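Local coordinates for protein cell division inhibitor SulA (Pseudomonas aeruginosa, PDB 1OFU) that probably halts cell division during the SOS response by binding FtsZ and preventing its polymerization, at residues S28-A33 against R83-V88; T37-P42 against L72-E77; L45-L50 against I60-A65. All blocks are in the same frame, centred on the assembly; numbering follows the deposited sequence.

Contact 1: S28-A33 against R83-V88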
ATOM      1  N   SER D  28       6.832  -4.585   4.044  1.00 36.77           N
ATOM      2  CA  SER D  28       6.682  -5.410   5.235  1.00 39.26           C
ATOM      3  C   SER D  28       5.778  -6.619   5.001  1.00 40.85           C
ATOM      4  O   SER D  28       5.793  -7.571   5.786  1.00 41.98           O
ATOM      5  CB  SER D  28       6.136  -4.578   6.400  1.00 35.76           C
ATOM      6  OG  SER D  28       4.762  -4.287   6.237  1.00 40.07           O
ATOM      7  N   GLU D  29       5.005  -6.593   3.920  1.00 37.51           N
ATOM      8  CA  GLU D  29       4.092  -7.694   3.615  1.00 41.69           C
ATOM      9  C   GLU D  29       4.572  -8.603   2.479  1.00 43.53           C
ATOM     10  O   GLU D  29       3.822  -9.464   2.022  1.00 40.39           O
ATOM     11  CB  GLU D  29       2.710  -7.145   3.244  1.00 44.13           C
ATOM     12  CG  GLU D  29       2.030  -6.287   4.311  1.00 47.81           C
ATOM     13  CD  GLU D  29       1.522  -7.091   5.503  1.00 50.67           C
ATOM     14  OE1 GLU D  29       1.546  -8.341   5.449  1.00 54.35           O
ATOM     15  OE2 GLU D  29       1.085  -6.467   6.492  1.00 56.07           O
ATOM     16  N   GLU D  30       5.811  -8.418   2.028  1.00 43.37           N
ATOM     17  CA  GLU D  30       6.351  -9.220   0.929  1.00 50.14           C
ATOM     18  C   GLU D  30       6.096 -10.725   1.013  1.00 50.66           C
ATOM     19  O   GLU D  30       6.225 -11.338   2.069  1.00 46.86           O
ATOM     20  CB  GLU D  30       7.855  -8.969   0.778  1.00 53.21           C
ATOM     21  CG  GLU D  30       8.183  -7.820  -0.157  1.00 65.65           C
ATOM     22  CD  GLU D  30       7.738  -8.091  -1.588  1.00 72.10           C
ATOM     23  OE1 GLU D  30       7.797  -7.162  -2.421  1.00 77.85           O
ATOM     24  OE2 GLU D  30       7.333  -9.238  -1.881  1.00 75.21           O
ATOM     25  N   GLN D  31       5.739 -11.317  -0.120  1.00 54.44           N
ATOM     26  CA  GLN D  31       5.470 -12.748  -0.172  1.00 57.60           C
ATOM     27  C   GLN D  31       6.703 -13.569   0.211  1.00 56.17           C
ATOM     28  O   GLN D  31       6.575 -14.629   0.816  1.00 57.82           O
ATOM     29  CB  GLN D  31       4.968 -13.134  -1.568  1.00 62.15           C
ATOM     30  CG  GLN D  31       3.640 -12.470  -1.925  1.00 69.85           C
ATOM     31  CD  GLN D  31       3.107 -12.877  -3.287  1.00 76.54           C
ATOM     32  OE1 GLN D  31       3.750 -12.651  -4.316  1.00 78.83           O
ATOM     33  NE2 GLN D  31       1.919 -13.477  -3.302  1.00 76.95           N
ATOM     34  N   ASP D  32       7.893 -13.079  -0.131  1.00 53.45           N
ATOM     35  CA  ASP D  32       9.126 -13.783   0.216  1.00 55.12           C
ATOM     36  C   ASP D  32       9.205 -13.884   1.741  1.00 55.47           C
ATOM     37  O   ASP D  32       9.366 -12.874   2.426  1.00 54.73           O
ATOM     38  CB  ASP D  32      10.344 -13.025  -0.330  1.00 56.26           C
ATOM     39  CG  ASP D  32      11.662 -13.674   0.062  1.00 59.57           C
ATOM     40  OD1 ASP D  32      12.720 -13.237  -0.447  1.00 56.92           O
ATOM     41  OD2 ASP D  32      11.645 -14.617   0.884  1.00 63.41           O
ATOM     42  N   ALA D  33       9.095 -15.106   2.256  1.00 55.18           N
ATOM     43  CA  ALA D  33       9.115 -15.370   3.696  1.00 54.92           C
ATOM     44  C   ALA D  33      10.417 -15.012   4.418  1.00 54.11           C
ATOM     45  O   ALA D  33      11.066 -15.865   5.029  1.00 53.10           O
ATOM     46  CB  ALA D  33       8.762 -16.835   3.955  1.00 55.38           C
ATOM     47  N   ARG D  83      19.077 -13.084   5.031  1.00 40.96           N
ATOM     48  CA  ARG D  83      17.915 -13.385   5.854  1.00 42.14           C
ATOM     49  C   ARG D  83      16.778 -12.383   5.641  1.00 40.42           C
ATOM     50  O   ARG D  83      15.678 -12.547   6.177  1.00 39.49           O
ATOM     51  CB  ARG D  83      18.316 -13.419   7.331  1.00 47.07           C
ATOM     52  CG  ARG D  83      17.593 -14.506   8.091  1.00 53.11           C
ATOM     53  CD  ARG D  83      18.533 -15.598   8.569  1.00 57.78           C
ATOM     54  NE  ARG D  83      19.694 -15.792   7.707  1.00 60.46           N
ATOM     55  CZ  ARG D  83      20.625 -16.720   7.914  1.00 63.47           C
ATOM     56  NH1 ARG D  83      20.524 -17.545   8.951  1.00 64.72           N
ATOM     57  NH2 ARG D  83      21.671 -16.814   7.103  1.00 60.78           N
ATOM     58  N   SER D  84      17.045 -11.350   4.848  1.00 38.31           N
ATOM     59  CA  SER D  84      16.045 -10.323   4.562  1.00 39.81           C
ATOM     60  C   SER D  84      15.775 -10.232   3.064  1.00 40.56           C
ATOM     61  O   SER D  84      16.708 -10.273   2.267  1.00 44.76           O
ATOM     62  CB  SER D  84      16.538  -8.962   5.048  1.00 39.22           C
ATOM     63  OG  SER D  84      16.877  -8.995   6.423  1.00 38.29           O
ATOM     64  N   HIS D  85      14.510 -10.118   2.676  1.00 41.19           N
ATOM     65  CA  HIS D  85      14.197  -9.984   1.260  1.00 40.85           C
ATOM     66  C   HIS D  85      14.614  -8.579   0.844  1.00 40.62           C
ATOM     67  O   HIS D  85      14.986  -8.347  -0.306  1.00 42.98           O
ATOM     68  CB  HIS D  85      12.704 -10.202   0.991  1.00 37.99           C
ATOM     69  CG  HIS D  85      11.798  -9.292   1.760  1.00 41.23           C
ATOM     70  ND1 HIS D  85      10.882  -9.759   2.681  1.00 38.78           N
ATOM     71  CD2 HIS D  85      11.650  -7.945   1.735  1.00 34.06           C
ATOM     72  CE1 HIS D  85      10.213  -8.740   3.190  1.00 28.79           C
ATOM     73  NE2 HIS D  85      10.661  -7.629   2.633  1.00 37.85           N
ATOM     74  N   THR D  86      14.578  -7.648   1.798  1.00 39.31           N
ATOM     75  CA  THR D  86      14.967  -6.264   1.531  1.00 34.85           C
ATOM     76  C   THR D  86      15.660  -5.630   2.722  1.00 35.17           C
ATOM     77  O   THR D  86      15.185  -5.738   3.855  1.00 36.63           O
ATOM     78  CB  THR D  86      13.739  -5.376   1.208  1.00 33.80           C
ATOM     79  OG1 THR D  86      12.898  -6.045   0.271  1.00 33.40           O
ATOM     80  CG2 THR D  86      14.184  -4.051   0.604  1.00 28.09           C
ATOM     81  N   VAL D  87      16.778  -4.963   2.466  1.00 32.55           N
ATOM     82  CA  VAL D  87      17.501  -4.264   3.518  1.00 31.45           C
ATOM     83  C   VAL D  87      17.440  -2.789   3.130  1.00 34.98           C
ATOM     84  O   VAL D  87      17.939  -2.400   2.079  1.00 34.58           O
ATOM     85  CB  VAL D  87      18.980  -4.700   3.612  1.00 32.90           C
ATOM     86  CG1 VAL D  87      19.697  -3.840   4.630  1.00 32.47           C
ATOM     87  CG2 VAL D  87      19.075  -6.163   4.017  1.00 29.57           C
ATOM     88  N   VAL D  88      16.812  -1.981   3.977  1.00 33.13           N
ATOM     89  CA  VAL D  88      16.659  -0.563   3.712  1.00 31.05           C
ATOM     90  C   VAL D  88      17.651   0.301   4.473  1.00 34.12           C
ATOM     91  O   VAL D  88      17.675   0.319   5.707  1.00 32.35           O
ATOM     92  CB  VAL D  88      15.230  -0.086   4.065  1.00 31.79           C
ATOM     93  CG1 VAL D  88      15.046   1.374   3.639  1.00 33.06           C
ATOM     94  CG2 VAL D  88      14.198  -0.991   3.391  1.00 29.96           C
TER
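E30 and D32 meet H85 in different ways, one lying over the imidazole and the other beside its stem, where the loop between helix 13-28 and strand 35-39 folds over the start of strand 84-89. These elements belong to an alpha/beta fold built on an all-parallel sheet, in a family placed in the P-loop NTPase clan. The CB of E30 sits above one face of the H85 ring, 3.6 Å from its centroid and 20° off the ring normal, a CH-pi contact. It is shifted toward the rim, so the nearest ring atom is H85 CE1, 3.4 Å from E30 CB. The glutamate crosses the ring obliquely and then bends at chi2, which carries its carboxylate away from the imidazole. There E30 OE2 accepts a weak bond of 3.2 Å from Q31 N. Glutamate suits this partly exposed place because its aliphatic stem can cover an aromatic face while its charged end leads off.

D32 runs past H85 in the opposite direction, with D32 OD1 3.4 Å from H85 CB. The strongest polar partner of this carboxylate is R34, which forms a salt bridge with D32 OD1. The ring nitrogen is met instead by the backbone carbonyl of D32. H85 points its CB at the loop, and its first torsion (chi1 57°) sets CG between the backbone N and the carbonyl carbon, laying the ring against E30 where the chain turns a corner. The backbone of H85 meanwhile bonds to W35 and Q112. A histidine fits here by offering both a flat surface for a methylene and an N-H for a carbonyl. That N-H bond is weak: H85 ND1 donates to D32 O over 3.5 Å at 145°, with D32 O lying oblique to the ring.

Contact 2: T37-P42 against L72-E77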
ATOM      1  N   THR D  37      14.426  -5.628   6.650  1.00 37.18           N
ATOM      2  CA  THR D  37      15.354  -5.073   7.620  1.00 35.29           C
ATOM      3  C   THR D  37      15.642  -3.620   7.327  1.00 37.78           C
ATOM      4  O   THR D  37      16.032  -3.262   6.212  1.00 38.65           O
ATOM      5  CB  THR D  37      16.673  -5.859   7.648  1.00 34.10           C
ATOM      6  OG1 THR D  37      16.400  -7.198   8.066  1.00 29.79           O
ATOM      7  CG2 THR D  37      17.662  -5.227   8.619  1.00 28.52           C
ATOM      8  N   LEU D  38      15.425  -2.786   8.340  1.00 34.50           N
ATOM      9  CA  LEU D  38      15.659  -1.356   8.244  1.00 33.52           C
ATOM     10  C   LEU D  38      16.943  -1.081   9.021  1.00 38.26           C
ATOM     11  O   LEU D  38      17.064  -1.468  10.185  1.00 39.05           O
ATOM     12  CB  LEU D  38      14.491  -0.589   8.875  1.00 30.39           C
ATOM     13  CG  LEU D  38      13.065  -0.955   8.442  1.00 32.50           C
ATOM     14  CD1 LEU D  38      12.069  -0.011   9.133  1.00 27.16           C
ATOM     15  CD2 LEU D  38      12.930  -0.846   6.926  1.00 30.77           C
ATOM     16  N   ILE D  39      17.905  -0.415   8.390  1.00 39.61           N
ATOM     17  CA  ILE D  39      19.160  -0.138   9.067  1.00 38.43           C
ATOM     18  C   ILE D  39      19.437   1.326   9.360  1.00 41.91           C
ATOM     19  O   ILE D  39      19.568   2.153   8.452  1.00 40.64           O
ATOM     20  CB  ILE D  39      20.333  -0.750   8.288  1.00 42.12           C
ATOM     21  CG1 ILE D  39      20.183  -2.276   8.305  1.00 43.84           C
ATOM     22  CG2 ILE D  39      21.661  -0.295   8.888  1.00 41.52           C
ATOM     23  CD1 ILE D  39      21.351  -3.036   7.758  1.00 53.39           C
ATOM     24  N   ALA D  40      19.520   1.631  10.653  1.00 40.87           N
ATOM     25  CA  ALA D  40      19.792   2.975  11.135  1.00 39.78           C
ATOM     26  C   ALA D  40      18.921   4.039  10.477  1.00 40.37           C
ATOM     27  O   ALA D  40      19.431   5.006   9.915  1.00 40.17           O
ATOM     28  CB  ALA D  40      21.272   3.311  10.932  1.00 36.69           C
ATOM     29  N   PRO D  41      17.591   3.868  10.527  1.00 41.13           N
ATOM     30  CA  PRO D  41      16.701   4.861   9.919  1.00 40.82           C
ATOM     31  C   PRO D  41      16.754   6.133  10.757  1.00 41.71           C
ATOM     32  O   PRO D  41      17.182   6.102  11.906  1.00 43.47           O
ATOM     33  CB  PRO D  41      15.340   4.185   9.986  1.00 39.43           C
ATOM     34  CG  PRO D  41      15.437   3.401  11.256  1.00 42.10           C
ATOM     35  CD  PRO D  41      16.811   2.778  11.140  1.00 40.95           C
ATOM     36  N   PRO D  42      16.323   7.270  10.193  1.00 42.87           N
ATOM     37  CA  PRO D  42      16.349   8.523  10.951  1.00 41.03           C
ATOM     38  C   PRO D  42      15.487   8.477  12.215  1.00 42.42           C
ATOM     39  O   PRO D  42      14.537   7.691  12.308  1.00 40.57           O
ATOM     40  CB  PRO D  42      15.860   9.553   9.934  1.00 41.64           C
ATOM     41  CG  PRO D  42      14.978   8.745   9.028  1.00 41.44           C
ATOM     42  CD  PRO D  42      15.765   7.478   8.845  1.00 41.98           C
ATOM     43  N   LEU D  72      26.666   1.382   6.839  1.00 39.36           N
ATOM     44  CA  LEU D  72      27.033   0.826   5.538  1.00 43.13           C
ATOM     45  C   LEU D  72      27.518  -0.615   5.696  1.00 40.31           C
ATOM     46  O   LEU D  72      27.123  -1.504   4.937  1.00 40.24           O
ATOM     47  CB  LEU D  72      28.140   1.669   4.895  1.00 44.17           C
ATOM     48  CG  LEU D  72      28.302   1.652   3.371  1.00 48.69           C
ATOM     49  CD1 LEU D  72      29.720   2.082   3.040  1.00 48.06           C
ATOM     50  CD2 LEU D  72      28.033   0.278   2.796  1.00 45.88           C
ATOM     51  N   ALA D  73      28.382  -0.844   6.681  1.00 41.70           N
ATOM     52  CA  ALA D  73      28.897  -2.189   6.914  1.00 42.65           C
ATOM     53  C   ALA D  73      27.769  -3.088   7.405  1.00 39.36           C
ATOM     54  O   ALA D  73      27.659  -4.242   6.989  1.00 41.33           O
ATOM     55  CB  ALA D  73      30.033  -2.151   7.940  1.00 38.89           C
ATOM     56  N   LEU D  74      26.924  -2.558   8.287  1.00 39.24           N
ATOM     57  CA  LEU D  74      25.810  -3.344   8.807  1.00 39.97           C
ATOM     58  C   LEU D  74      24.837  -3.686   7.676  1.00 41.13           C
ATOM     59  O   LEU D  74      24.301  -4.792   7.632  1.00 42.56           O
ATOM     60  CB  LEU D  74      25.070  -2.578   9.910  1.00 42.19           C
ATOM     61  CG  LEU D  74      24.452  -3.438  11.023  1.00 46.21           C
ATOM     62  CD1 LEU D  74      23.570  -2.574  11.906  1.00 45.26           C
ATOM     63  CD2 LEU D  74      23.639  -4.570  10.434  1.00 47.90           C
ATOM     64  N   SER D  75      24.610  -2.743   6.759  1.00 39.50           N
ATOM     65  CA  SER D  75      23.699  -2.981   5.637  1.00 39.96           C
ATOM     66  C   SER D  75      24.193  -4.117   4.743  1.00 40.38           C
ATOM     67  O   SER D  75      23.432  -5.019   4.394  1.00 37.57           O
ATOM     68  CB  SER D  75      23.527  -1.713   4.796  1.00 36.22           C
ATOM     69  OG  SER D  75      22.934  -0.667   5.549  1.00 37.55           O
ATOM     70  N   CYS D  76      25.470  -4.073   4.374  1.00 42.79           N
ATOM     71  CA  CYS D  76      26.037  -5.106   3.512  1.00 46.88           C
ATOM     72  C   CYS D  76      25.979  -6.465   4.192  1.00 47.30           C
ATOM     73  O   CYS D  76      25.713  -7.480   3.552  1.00 47.04           O
ATOM     74  CB  CYS D  76      27.488  -4.774   3.163  1.00 50.04           C
ATOM     75  SG  CYS D  76      27.709  -3.235   2.230  1.00 56.64           S
ATOM     76  N   GLU D  77      26.217  -6.474   5.499  1.00 47.93           N
ATOM     77  CA  GLU D  77      26.203  -7.711   6.263  1.00 50.30           C
ATOM     78  C   GLU D  77      24.820  -8.355   6.270  1.00 49.36           C
ATOM     79  O   GLU D  77      24.683  -9.549   5.999  1.00 47.75           O
ATOM     80  CB  GLU D  77      26.669  -7.441   7.695  1.00 53.17           C
ATOM     81  CG  GLU D  77      27.233  -8.662   8.378  1.00 62.77           C
ATOM     82  CD  GLU D  77      28.397  -9.264   7.612  1.00 65.77           C
ATOM     83  OE1 GLU D  77      29.408  -8.557   7.423  1.00 70.07           O
ATOM     84  OE2 GLU D  77      28.300 -10.440   7.195  1.00 69.25           O
TER
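The hydroxyl oxygen of S75, while touching the side chain of I39, is gripped by two polar partners: the carbonyl oxygen of A71, one turn earlier in the same helix, and the hydroxyl of S89, at the end of strand 84-89. S75 OG lies anti to its own carbonyl carbon (chi1 -63°), a setting that folds it back toward the preceding turn. I39 meets the same oxygen with carbon: I39 CG2 comes to 3.6 Å from S75 OG, and I39 CB to 3.8 Å from S75 OG. Its CG1 branch is extended (chi2 -172°) and sends the terminal methyl toward L74 CD2, but I39 CD1 is modelled too near the S75 backbone for its exact position to be trusted, and its 3.8 Å from L74 CD2 is approximate.

The contact joins strand 35-39 to helix 68-80 in the helix-on-sheet layer of an alpha/beta fold, with L102 of helix 96-109 packing against S75. Isoleucine, branched at CB, suits the strand and presents two separate arms to the helix. Leucine gives a longer reach from the helix flank, and the small serine admits the close approach of the strand. With no hydrogen bond between the two segments, their cohesion rests on van der Waals contact, while the buried hydroxyl is satisfied by its other partners.

Contact 3: L45-L50 against I60-A65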
ATOM      1  N   LEU D  45      11.726   7.876  12.293  1.00 35.52           N
ATOM      2  CA  LEU D  45      11.096   6.559  12.220  1.00 39.71           C
ATOM      3  C   LEU D  45      11.179   5.803  13.536  1.00 39.05           C
ATOM      4  O   LEU D  45      11.950   4.858  13.672  1.00 40.84           O
ATOM      5  CB  LEU D  45      11.725   5.702  11.116  1.00 37.52           C
ATOM      6  CG  LEU D  45      11.258   5.958   9.685  1.00 43.96           C
ATOM      7  CD1 LEU D  45      11.786   7.298   9.199  1.00 40.97           C
ATOM      8  CD2 LEU D  45      11.751   4.830   8.795  1.00 43.70           C
ATOM      9  N   THR D  46      10.376   6.226  14.502  1.00 43.13           N
ATOM     10  CA  THR D  46      10.344   5.582  15.806  1.00 41.38           C
ATOM     11  C   THR D  46       9.528   4.312  15.669  1.00 43.38           C
ATOM     12  O   THR D  46       8.819   4.122  14.677  1.00 41.22           O
ATOM     13  CB  THR D  46       9.644   6.467  16.842  1.00 42.76           C
ATOM     14  OG1 THR D  46       8.288   6.687  16.428  1.00 41.32           O
ATOM     15  CG2 THR D  46      10.354   7.811  16.972  1.00 41.81           C
ATOM     16  N   HIS D  47       9.622   3.442  16.666  1.00 41.89           N
ATOM     17  CA  HIS D  47       8.859   2.211  16.640  1.00 41.31           C
ATOM     18  C   HIS D  47       7.373   2.547  16.591  1.00 40.55           C
ATOM     19  O   HIS D  47       6.582   1.809  16.003  1.00 41.97           O
ATOM     20  CB  HIS D  47       9.174   1.359  17.875  1.00 40.97           C
ATOM     21  CG  HIS D  47      10.470   0.615  17.778  1.00 41.10           C
ATOM     22  ND1 HIS D  47      10.634  -0.661  18.275  1.00 37.52           N
ATOM     23  CD2 HIS D  47      11.665   0.966  17.246  1.00 40.67           C
ATOM     24  CE1 HIS D  47      11.872  -1.063  18.054  1.00 36.43           C
ATOM     25  NE2 HIS D  47      12.519  -0.094  17.432  1.00 40.91           N
ATOM     26  N   GLU D  48       6.998   3.669  17.198  1.00 39.54           N
ATOM     27  CA  GLU D  48       5.601   4.085  17.204  1.00 42.70           C
ATOM     28  C   GLU D  48       5.132   4.520  15.824  1.00 39.02           C
ATOM     29  O   GLU D  48       4.025   4.185  15.403  1.00 38.99           O
ATOM     30  CB  GLU D  48       5.378   5.222  18.202  1.00 48.92           C
ATOM     31  CG  GLU D  48       4.551   4.794  19.400  1.00 62.26           C
ATOM     32  CD  GLU D  48       3.271   4.069  18.994  1.00 68.82           C
ATOM     33  OE1 GLU D  48       2.416   4.691  18.328  1.00 72.36           O
ATOM     34  OE2 GLU D  48       3.122   2.876  19.337  1.00 70.55           O
ATOM     35  N   TRP D  49       5.971   5.269  15.118  1.00 35.68           N
ATOM     36  CA  TRP D  49       5.608   5.716  13.783  1.00 37.56           C
ATOM     37  C   TRP D  49       5.423   4.496  12.891  1.00 30.31           C
ATOM     38  O   TRP D  49       4.464   4.416  12.129  1.00 36.80           O
ATOM     39  CB  TRP D  49       6.700   6.609  13.181  1.00 36.11           C
ATOM     40  CG  TRP D  49       6.341   7.123  11.806  1.00 39.24           C
ATOM     41  CD1 TRP D  49       5.637   8.256  11.513  1.00 39.54           C
ATOM     42  CD2 TRP D  49       6.618   6.487  10.548  1.00 37.72           C
ATOM     43  NE1 TRP D  49       5.456   8.367  10.153  1.00 38.42           N
ATOM     44  CE2 TRP D  49       6.048   7.296   9.537  1.00 39.75           C
ATOM     45  CE3 TRP D  49       7.286   5.313  10.178  1.00 37.11           C
ATOM     46  CZ2 TRP D  49       6.130   6.969   8.176  1.00 39.57           C
ATOM     47  CZ3 TRP D  49       7.368   4.985   8.821  1.00 39.62           C
ATOM     48  CH2 TRP D  49       6.792   5.814   7.839  1.00 35.38           C
ATOM     49  N   LEU D  50       6.349   3.548  12.993  1.00 32.77           N
ATOM     50  CA  LEU D  50       6.313   2.333  12.183  1.00 34.69           C
ATOM     51  C   LEU D  50       5.057   1.510  12.424  1.00 37.81           C
ATOM     52  O   LEU D  50       4.490   0.929  11.490  1.00 35.08           O
ATOM     53  CB  LEU D  50       7.563   1.487  12.456  1.00 35.09           C
ATOM     54  CG  LEU D  50       8.855   2.106  11.916  1.00 35.33           C
ATOM     55  CD1 LEU D  50      10.063   1.348  12.437  1.00 33.37           C
ATOM     56  CD2 LEU D  50       8.823   2.096  10.392  1.00 33.19           C
ATOM     57  N   ILE D  60       9.282  -7.346  10.558  1.00 35.45           N
ATOM     58  CA  ILE D  60      10.233  -6.257  10.469  1.00 37.47           C
ATOM     59  C   ILE D  60      11.305  -6.342  11.537  1.00 36.30           C
ATOM     60  O   ILE D  60      11.040  -6.717  12.675  1.00 40.66           O
ATOM     61  CB  ILE D  60       9.516  -4.901  10.592  1.00 41.37           C
ATOM     62  CG1 ILE D  60       8.605  -4.708   9.386  1.00 47.17           C
ATOM     63  CG2 ILE D  60      10.530  -3.756  10.703  1.00 43.32           C
ATOM     64  CD1 ILE D  60       7.725  -3.502   9.497  1.00 56.44           C
ATOM     65  N   LEU D  61      12.521  -5.989  11.144  1.00 35.86           N
ATOM     66  CA  LEU D  61      13.663  -5.975  12.035  1.00 37.52           C
ATOM     67  C   LEU D  61      14.266  -4.590  11.852  1.00 39.54           C
ATOM     68  O   LEU D  61      14.519  -4.160  10.721  1.00 37.25           O
ATOM     69  CB  LEU D  61      14.668  -7.061  11.635  1.00 37.06           C
ATOM     70  CG  LEU D  61      15.004  -8.100  12.706  1.00 43.81           C
ATOM     71  CD1 LEU D  61      13.730  -8.698  13.268  1.00 44.97           C
ATOM     72  CD2 LEU D  61      15.886  -9.180  12.110  1.00 42.17           C
ATOM     73  N   LEU D  62      14.459  -3.878  12.957  1.00 40.20           N
ATOM     74  CA  LEU D  62      15.026  -2.538  12.909  1.00 40.39           C
ATOM     75  C   LEU D  62      16.349  -2.576  13.664  1.00 44.81           C
ATOM     76  O   LEU D  62      16.373  -2.836  14.868  1.00 44.16           O
ATOM     77  CB  LEU D  62      14.061  -1.546  13.562  1.00 39.75           C
ATOM     78  CG  LEU D  62      14.282  -0.041  13.392  1.00 44.91           C
ATOM     79  CD1 LEU D  62      13.279   0.692  14.272  1.00 47.49           C
ATOM     80  CD2 LEU D  62      15.695   0.360  13.785  1.00 45.40           C
ATOM     81  N   LEU D  63      17.448  -2.323  12.957  1.00 44.57           N
ATOM     82  CA  LEU D  63      18.769  -2.348  13.579  1.00 45.29           C
ATOM     83  C   LEU D  63      19.382  -0.960  13.627  1.00 48.80           C
ATOM     84  O   LEU D  63      19.154  -0.139  12.739  1.00 48.61           O
ATOM     85  CB  LEU D  63      19.705  -3.274  12.801  1.00 42.80           C
ATOM     86  CG  LEU D  63      19.172  -4.653  12.412  1.00 46.93           C
ATOM     87  CD1 LEU D  63      20.273  -5.420  11.695  1.00 47.96           C
ATOM     88  CD2 LEU D  63      18.702  -5.410  13.649  1.00 51.21           C
ATOM     89  N   GLN D  64      20.169  -0.702  14.664  1.00 50.50           N
ATOM     90  CA  GLN D  64      20.821   0.591  14.808  1.00 52.44           C
ATOM     91  C   GLN D  64      22.302   0.514  14.474  1.00 51.61           C
ATOM     92  O   GLN D  64      22.881  -0.570  14.411  1.00 51.84           O
ATOM     93  CB  GLN D  64      20.640   1.128  16.228  1.00 55.61           C
ATOM     94  CG  GLN D  64      19.348   1.896  16.430  1.00 62.33           C
ATOM     95  CD  GLN D  64      19.133   2.942  15.348  1.00 71.14           C
ATOM     96  OE1 GLN D  64      20.076   3.627  14.932  1.00 73.72           O
ATOM     97  NE2 GLN D  64      17.890   3.077  14.888  1.00 68.67           N
ATOM     98  N   ALA D  65      22.900   1.680  14.252  1.00 53.08           N
ATOM     99  CA  ALA D  65      24.316   1.795  13.923  1.00 53.62           C
ATOM    100  C   ALA D  65      24.771   3.167  14.404  1.00 54.50           C
ATOM    101  O   ALA D  65      24.008   4.128  14.345  1.00 53.90           O
ATOM    102  CB  ALA D  65      24.518   1.666  12.423  1.00 52.15           C
TER
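L62 CD1 is the methyl on which this contact converges, touched by the imidazole of H47 and by L50. H47 NE2 lies 3.3 Å from L62 CD1 and H47 CD2 3.4 Å from L62 CD1, so these two bonded ring atoms together meet the methyl, obliquely. L50 contributes carbon to carbon: its CD1 is 3.8 Å from L62 CD1, the two leucines crossing at a slant. L62 reaches both through an extended chain, with CG anti to the backbone N (chi1 -168°). Leucine fits a strand residue that must span the distance to a helix, and L50, buried on the inner flank of helix 47-52, answers it in kind. H47 suits a partly exposed place where its ring can meet a methyl and also the backbone of the other protein's chain.

The next shell fixes the helix end. T46 is its N-cap: T46 OG1 accepts from W49 N over 3.0 Å at 159°, satisfying an amide that has no earlier helical carbonyl to bond. The T46 carbonyl starts the regular pattern, with L50 N bound to T46 O at 3.0 Å. These bonds help to fix the first turn, from which H47 and L50 reach L62.

Farther out, P41 packs on L62, and L38 and L55 on L50. L50 also packs against the other protein, to which the backbone of L62 is hydrogen-bonded, in keeping with the FtsZ-binding regions that include residues 60-62 and 64-65. Within the beta-alpha-beta unit of strand 35-39, helix 47-52 and strand 60-63, the helix packs on an edge strand of this chain's sheet. Helix 13-28 adjoins it, L24 touching L45 and W49, while L63 turns to L74 of helix 68-80.

How the contacts relate
All three contacts reach the same parallel sheet. Contacts 2 and 3 pack helices on adjacent strands from its two sides, since consecutive residues L38 and I39 face helix 47-52 and helix 68-80 respectively. Contact 2 is interior; contact 3 lies at an edge strand, where the other protein's chain helps to bury it. A probable backbone hydrogen bond, L38 N to L61 O at 2.9 Å, ties their strands. Contact 1 is only partly buried, at a loop near the strand starts, and closes a chain loop in which the others are nested. It uses carboxylate-bearing side chains and a weak hydrogen bond, whereas contacts 2 and 3, without hydrogen bonds across, set methyls against a serine hydroxyl and a histidine ring.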